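Local coordinates for exported gluconolactonase (Xanthomonas campestris pv. campestris, PDB 3DR2), which probably hydrolyses glucono-lactone to gluconate as a calcium-binding gluconolactonase of the SMP-30 family, built as a six-bladed beta-propeller that forms a dimer, at residues A86-G90 / H101-R106; L130-D135 / T147-L153; L187-G192 / V204-P208. All blocks are in the same frame, centred on the assembly; numbering follows the deposited sequence.

Interaction 1: residues A86-G90 / H101-R106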
# COMPACT_ATOMS: atom_id res chain seq x y z
N ALA A 86 0.06 -5.73 10.75
CA ALA A 86 0.24 -4.48 11.45
C ALA A 86 1.57 -3.91 10.98
O ALA A 86 2.50 -3.67 11.76
CB ALA A 86 0.25 -4.71 12.97
N PHE A 87 1.67 -3.72 9.66
CA PHE A 87 2.85 -3.18 9.02
C PHE A 87 4.13 -3.93 9.34
O PHE A 87 5.10 -3.36 9.84
CB PHE A 87 3.01 -1.69 9.38
CG PHE A 87 1.84 -0.86 8.96
CD1 PHE A 87 0.81 -0.57 9.86
CD2 PHE A 87 1.73 -0.40 7.65
CE1 PHE A 87 -0.31 0.15 9.45
CE2 PHE A 87 0.61 0.32 7.24
CZ PHE A 87 -0.41 0.59 8.14
N THR A 88 4.13 -5.22 9.04
CA THR A 88 5.29 -6.07 9.26
C THR A 88 6.40 -5.65 8.29
O THR A 88 6.16 -5.43 7.10
CB THR A 88 4.93 -7.54 9.03
OG1 THR A 88 3.91 -7.92 9.96
CG2 THR A 88 6.14 -8.44 9.24
N ASN A 89 7.62 -5.55 8.82
CA ASN A 89 8.79 -5.14 8.05
C ASN A 89 9.77 -6.30 7.97
O ASN A 89 9.61 -7.21 7.16
CB ASN A 89 9.43 -3.91 8.71
CG ASN A 89 10.48 -3.24 7.83
OD1 ASN A 89 10.85 -2.08 8.06
ND2 ASN A 89 10.97 -3.96 6.83
N GLY A 90 10.79 -6.30 8.83
CA GLY A 90 11.75 -7.38 8.79
C GLY A 90 11.20 -8.76 9.15
O GLY A 90 10.26 -8.87 9.94
N HIS A 101 9.03 -11.80 13.33
CA HIS A 101 8.78 -10.56 12.60
C HIS A 101 8.96 -9.26 13.38
O HIS A 101 8.82 -9.22 14.60
CB HIS A 101 7.33 -10.54 12.10
CG HIS A 101 6.84 -11.86 11.58
ND1 HIS A 101 7.10 -12.30 10.30
CD2 HIS A 101 6.11 -12.83 12.18
CE1 HIS A 101 6.55 -13.48 10.13
NE2 HIS A 101 5.94 -13.83 11.25
N CYS A 102 9.25 -8.19 12.63
CA CYS A 102 9.36 -6.84 13.16
C CYS A 102 8.07 -6.19 12.67
O CYS A 102 7.81 -6.19 11.46
CB CYS A 102 10.53 -6.09 12.54
SG CYS A 102 12.12 -6.50 13.23
N GLU A 103 7.27 -5.65 13.58
CA GLU A 103 6.02 -5.02 13.18
C GLU A 103 5.97 -3.55 13.56
O GLU A 103 6.01 -3.20 14.75
CB GLU A 103 4.83 -5.76 13.80
CG GLU A 103 4.66 -7.18 13.25
CD GLU A 103 3.41 -7.87 13.76
OE1 GLU A 103 2.46 -7.17 14.15
OE2 GLU A 103 3.37 -9.12 13.76
N HIS A 104 5.88 -2.68 12.55
CA HIS A 104 5.82 -1.24 12.78
C HIS A 104 4.55 -0.87 13.53
O HIS A 104 4.56 -0.03 14.42
CB HIS A 104 5.82 -0.46 11.46
CG HIS A 104 7.16 -0.31 10.81
ND1 HIS A 104 7.36 0.52 9.73
CD2 HIS A 104 8.36 -0.89 11.06
CE1 HIS A 104 8.62 0.44 9.34
NE2 HIS A 104 9.25 -0.41 10.14
N GLY A 105 3.44 -1.50 13.13
CA GLY A 105 2.15 -1.22 13.73
C GLY A 105 2.04 -1.58 15.20
O GLY A 105 1.70 -0.72 16.03
N ARG A 106 2.29 -2.84 15.53
CA ARG A 106 2.21 -3.26 16.92
C ARG A 106 3.45 -2.82 17.70
O ARG A 106 3.51 -2.98 18.92
CB ARG A 106 2.01 -4.78 17.02
CG ARG A 106 0.58 -5.21 16.67
CD ARG A 106 0.24 -6.61 17.15
NE ARG A 106 0.80 -7.65 16.29
CZ ARG A 106 0.57 -8.95 16.45
NH1 ARG A 106 1.12 -9.83 15.61
NH2 ARG A 106 -0.20 -9.38 17.44
O HOH W 1 0.34 -8.10 12.43
O HOH W 2 3.50 -10.23 11.29
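Residues 86-90 and 101-106 pair at the start of the antiparallel hairpin 88-93/99-103, which forms the two inner strands of one blade of the beta-propeller. Ala86 O accepts a bond from Gly105 N at 2.7 Å; a CB on Gly105 would clash with that same oxygen. A water links Ala86 N to Glu103 OE1, 2.9 Å from each. Phe87, with positive phi and psi, follows: Phe87 O accepts a hydrogen bond from His104 N at 2.9 Å, while its ring leads away from 101-106, packing on Leu64 and Arg67 and on Arg68 of the second subunit. Thr88 forms a non-hydrogen-bonded pair with Glu103, CA to CA 4.1 Å. On their shared face a second water lies 2.7 Å from both Thr88 OG1 and Glu103 OE2, and Glu103 is held by Thr110 and by a salt bridge to Arg106 (OE1 to NE, 2.8 Å). Asn89 N then reaches Cys102 O at 2.7 Å, almost linearly, and Gly90 O receives Cys102 N at 3.0 Å.

Interaction 2: residues L130-D135 / T147-L153. With CA (calcium ion), chain D.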
# COMPACT_ATOMS: atom_id res chain seq x y z
N LEU A 130 8.20 0.12 22.27
CA LEU A 130 9.36 0.25 21.40
C LEU A 130 8.95 1.25 20.33
O LEU A 130 7.76 1.51 20.16
CB LEU A 130 9.67 -1.11 20.76
CG LEU A 130 10.12 -2.22 21.72
CD1 LEU A 130 10.04 -3.58 21.03
CD2 LEU A 130 11.53 -1.93 22.18
N ASN A 131 9.92 1.80 19.60
CA ASN A 131 9.62 2.79 18.55
C ASN A 131 8.89 2.14 17.37
O ASN A 131 7.75 2.48 17.06
CB ASN A 131 10.91 3.44 18.05
CG ASN A 131 11.65 4.21 19.14
OD1 ASN A 131 11.03 4.87 19.98
ND2 ASN A 131 12.98 4.15 19.11
N SER A 132 9.57 1.22 16.71
CA SER A 132 9.02 0.50 15.55
C SER A 132 10.11 -0.40 14.99
O SER A 132 10.87 0.00 14.10
CB SER A 132 8.53 1.49 14.48
OG SER A 132 9.46 2.55 14.30
N PRO A 133 10.22 -1.63 15.53
CA PRO A 133 11.22 -2.61 15.10
C PRO A 133 11.26 -2.66 13.58
O PRO A 133 10.23 -2.82 12.93
CB PRO A 133 10.71 -3.90 15.72
CG PRO A 133 10.14 -3.41 17.02
CD PRO A 133 9.37 -2.18 16.59
N ASN A 134 12.46 -2.52 13.04
CA ASN A 134 12.67 -2.47 11.61
C ASN A 134 13.19 -3.76 10.97
O ASN A 134 12.57 -4.30 10.05
CB ASN A 134 13.61 -1.30 11.32
CG ASN A 134 13.68 -0.94 9.85
OD1 ASN A 134 14.20 -1.71 9.04
ND2 ASN A 134 13.15 0.23 9.49
N ASP A 135 14.33 -4.25 11.45
CA ASP A 135 14.90 -5.48 10.90
C ASP A 135 15.39 -6.35 12.06
O ASP A 135 15.64 -5.85 13.17
CB ASP A 135 16.05 -5.13 9.94
CG ASP A 135 16.28 -6.21 8.89
OD1 ASP A 135 17.01 -5.92 7.90
OD2 ASP A 135 15.75 -7.33 9.03
N THR A 147 16.75 -3.96 15.31
CA THR A 147 16.96 -2.52 15.33
C THR A 147 15.63 -1.82 15.60
O THR A 147 14.57 -2.29 15.17
CB THR A 147 17.50 -2.02 13.98
OG1 THR A 147 16.61 -2.44 12.93
CG2 THR A 147 18.88 -2.58 13.72
N ASP A 148 15.69 -0.70 16.31
CA ASP A 148 14.47 0.02 16.65
C ASP A 148 14.43 1.50 16.27
O ASP A 148 14.34 2.37 17.14
CB ASP A 148 14.20 -0.14 18.15
CG ASP A 148 12.80 0.27 18.54
OD1 ASP A 148 12.61 0.85 19.63
OD2 ASP A 148 11.87 0.02 17.75
N PRO A 149 14.50 1.82 14.97
CA PRO A 149 14.45 3.22 14.56
C PRO A 149 12.98 3.65 14.64
O PRO A 149 12.10 2.82 14.80
CB PRO A 149 14.97 3.16 13.13
CG PRO A 149 14.37 1.88 12.64
CD PRO A 149 14.60 0.92 13.81
N PRO A 150 12.71 4.96 14.53
CA PRO A 150 11.33 5.47 14.60
C PRO A 150 10.60 5.61 13.26
O PRO A 150 9.58 6.31 13.19
CB PRO A 150 11.51 6.81 15.28
CG PRO A 150 12.75 7.30 14.62
CD PRO A 150 13.66 6.08 14.64
N PHE A 151 11.09 4.96 12.21
CA PHE A 151 10.45 5.08 10.90
C PHE A 151 8.95 4.79 10.93
O PHE A 151 8.16 5.49 10.28
CB PHE A 151 11.15 4.18 9.89
CG PHE A 151 12.54 4.63 9.53
CD1 PHE A 151 12.74 5.87 8.93
CD2 PHE A 151 13.64 3.83 9.79
CE1 PHE A 151 14.02 6.31 8.60
CE2 PHE A 151 14.93 4.26 9.47
CZ PHE A 151 15.12 5.49 8.88
N GLY A 152 8.56 3.76 11.67
CA GLY A 152 7.15 3.40 11.76
C GLY A 152 6.27 4.38 12.51
O GLY A 152 5.05 4.23 12.54
N LEU A 153 6.88 5.40 13.11
CA LEU A 153 6.13 6.40 13.87
C LEU A 153 6.00 7.74 13.16
O LEU A 153 5.37 8.66 13.68
CB LEU A 153 6.81 6.65 15.22
CG LEU A 153 6.99 5.47 16.16
CD1 LEU A 153 7.76 5.92 17.41
CD2 LEU A 153 5.63 4.92 16.53
CA CA D . 15.11 -1.93 6.83
O HOH W 3 13.18 -0.32 6.42
O HOH W 4 13.87 -3.92 7.41
O HOH W 5 16.99 -3.37 7.19
O HOH W 6 15.53 -3.31 4.85
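The calcium site at the centre of the propeller receives one ligand from this contact, Asn134, whose OD1 lies 2.4 Å from the calcium ion. Glu48, Asn191 and Asp242 complete the protein ligands, and four waters fill the remaining positions. Behind the metal, the loop 130-135 is fastened to residues 147-153. Asp148 does much of this work: its carboxylate accepts two successive backbone amides, Asn131 N on OD1 at 2.9 Å and Ser132 N on OD2 at 2.8 Å, while its main-chain O takes Asn131 ND2 at 3.0 Å. Ser132 OG serves both as donor, to Pro149 O at 2.7 Å, and as acceptor, from Gly152 N at 3.0 Å, so the hydroxyl ties the loop to the short 3-10 turn around Gly152. Closer to the metal, two backbone hydrogen bonds join the segments: Asn134 N to Thr147 O at 3.0 Å and Thr147 N to Asp135 O at 3.1 Å. Asn134 CB packs 3.5 Å from Pro149 CD. Three calcium-bound waters also touch this loop, hydrogen-bonding to Asn134 ND2 (3.1 Å), Asn134 O (3.0 Å) and Asp135 OD1 (2.6 Å); Asp135 OD1 is also bound by Asn281. Two loops tied by backbone and side-chain hydrogen bonds thus hold an amide ligand beside a hydrated metal, consistent with the central calcium site of SMP-30/gluconolactonase propellers.

Interaction 3: residues L187-G192 / V204-P208. With CA (calcium ion), chain D.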
# COMPACT_ATOMS: atom_id res chain seq x y z
N LEU A 187 21.89 4.14 18.51
CA LEU A 187 22.40 4.65 17.24
C LEU A 187 21.44 5.70 16.68
O LEU A 187 20.46 6.07 17.33
CB LEU A 187 22.57 3.50 16.24
CG LEU A 187 23.39 2.27 16.68
CD1 LEU A 187 22.51 1.34 17.52
CD2 LEU A 187 23.89 1.53 15.46
N ASP A 188 21.72 6.17 15.47
CA ASP A 188 20.87 7.15 14.82
C ASP A 188 20.14 6.43 13.70
O ASP A 188 20.71 6.18 12.64
CB ASP A 188 21.72 8.28 14.22
CG ASP A 188 20.90 9.49 13.83
OD1 ASP A 188 19.66 9.38 13.71
OD2 ASP A 188 21.49 10.57 13.64
N HIS A 189 18.88 6.08 13.94
CA HIS A 189 18.07 5.37 12.95
C HIS A 189 18.72 4.05 12.52
O HIS A 189 18.97 3.82 11.33
CB HIS A 189 17.84 6.25 11.73
CG HIS A 189 16.94 7.41 11.99
ND1 HIS A 189 15.58 7.38 11.73
CD2 HIS A 189 17.18 8.63 12.54
CE1 HIS A 189 15.04 8.52 12.10
NE2 HIS A 189 15.99 9.30 12.60
N PRO A 190 19.02 3.17 13.50
CA PRO A 190 19.63 1.88 13.19
C PRO A 190 18.66 1.19 12.24
O PRO A 190 17.45 1.30 12.42
CB PRO A 190 19.71 1.20 14.56
CG PRO A 190 18.54 1.78 15.29
CD PRO A 190 18.64 3.25 14.92
N ASN A 191 19.19 0.51 11.23
CA ASN A 191 18.31 -0.11 10.25
C ASN A 191 18.57 -1.60 10.05
O ASN A 191 17.94 -2.44 10.69
CB ASN A 191 18.46 0.65 8.93
CG ASN A 191 17.24 0.52 8.05
OD1 ASN A 191 16.60 -0.53 8.03
ND2 ASN A 191 16.91 1.57 7.31
N GLY A 192 19.49 -1.93 9.15
CA GLY A 192 19.80 -3.33 8.92
C GLY A 192 20.84 -3.82 9.91
O GLY A 192 21.48 -3.03 10.59
N VAL A 204 25.72 -3.06 11.78
CA VAL A 204 24.43 -2.39 11.90
C VAL A 204 24.48 -1.12 11.07
O VAL A 204 25.40 -0.32 11.22
CB VAL A 204 24.14 -1.98 13.36
CG1 VAL A 204 22.75 -1.35 13.45
CG2 VAL A 204 24.25 -3.18 14.28
N SER A 205 23.51 -0.92 10.18
CA SER A 205 23.54 0.30 9.39
C SER A 205 22.73 1.38 10.10
O SER A 205 21.84 1.09 10.90
CB SER A 205 22.98 0.06 7.98
OG SER A 205 21.59 -0.22 8.00
N GLN A 206 23.07 2.63 9.81
CA GLN A 206 22.38 3.78 10.39
C GLN A 206 21.97 4.61 9.19
O GLN A 206 22.81 5.00 8.39
CB GLN A 206 23.34 4.59 11.29
CG GLN A 206 23.92 3.81 12.46
CD GLN A 206 24.75 4.69 13.39
OE1 GLN A 206 24.24 5.64 13.98
NE2 GLN A 206 26.04 4.38 13.51
N THR A 207 20.67 4.86 9.05
CA THR A 207 20.18 5.60 7.89
C THR A 207 19.28 6.78 8.22
O THR A 207 18.10 6.79 7.88
CB THR A 207 19.42 4.66 6.94
OG1 THR A 207 18.23 4.19 7.58
CG2 THR A 207 20.28 3.46 6.58
N PRO A 208 19.84 7.80 8.89
CA PRO A 208 19.06 8.98 9.25
C PRO A 208 18.72 9.86 8.05
O PRO A 208 19.19 9.61 6.94
CB PRO A 208 19.98 9.70 10.23
CG PRO A 208 21.34 9.40 9.68
CD PRO A 208 21.23 7.92 9.36
CA CA D . 15.11 -1.93 6.83
O HOH W 5 16.99 -3.37 7.19
O HOH W 3 13.18 -0.32 6.42
O HOH W 4 13.87 -3.92 7.41
O HOH W 6 15.53 -3.31 4.85
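Six hydrogen bonds join residues 187-192 to 204-208 at the beginning of the hairpin 190-195/201-206, the inner edge of a propeller blade. Three run between backbones: Thr207 N to His189 O at 3.0 Å, Asn191 N to Ser205 O at 2.7 Å, and Ser205 N to Gly192 O at 3.0 Å. Pro190, which has no amide hydrogen to give, faces Gln206 as a non-hydrogen-bonded pair, and its CA makes a CH...O contact of 3.3 Å with Ser205 O. Side chains supply the rest. Gln206 OE1 accepts Asp188 N at 3.0 Å while its NE2 is engaged by Thr218, and the Asp188 carboxylate is met by the backbone of Gly213. Ser205 OG accepts Gly192 N at 2.9 Å and spends its own hydrogen on the carbonyls of Pro241 and Asp242, chiefly on Pro241 O, linking the hairpin to the loop that carries another metal ligand. Apolar cover comes from Leu187 CD2 against Val204 CG1, 3.7 Å apart. The amide of Asn191 is used at both ends: OD1 binds the calcium ion at 2.4 Å and ND2 donates to Thr207 OG1 at 2.9 Å. With its nitrogen held by Thr207, the amide is oriented so that its oxygen, the atom suited to a hard cation such as calcium, is presented to the metal.

The three contacts follow one another in series along the chain and belong to three consecutive blades of the propeller: interaction 1 to the sheet starting with strand 88-93, interaction 2 to the loops flanking strands 136-138 and 144-147, interaction 3 to the sheet starting with strand 190-195. Centres lie about 9 Å apart from interaction 1 to 2, about 10 Å from 2 to 3 and about 17 Å from 1 to 3, so interaction 2 bridges the others. Gly90 N probably bonds to Asn134 O (2.9 Å) and Thr147 OG1 to Asn191 O (2.6 Å). Neighbouring blades are thereby joined around the central calcium, which interactions 2 and 3 share.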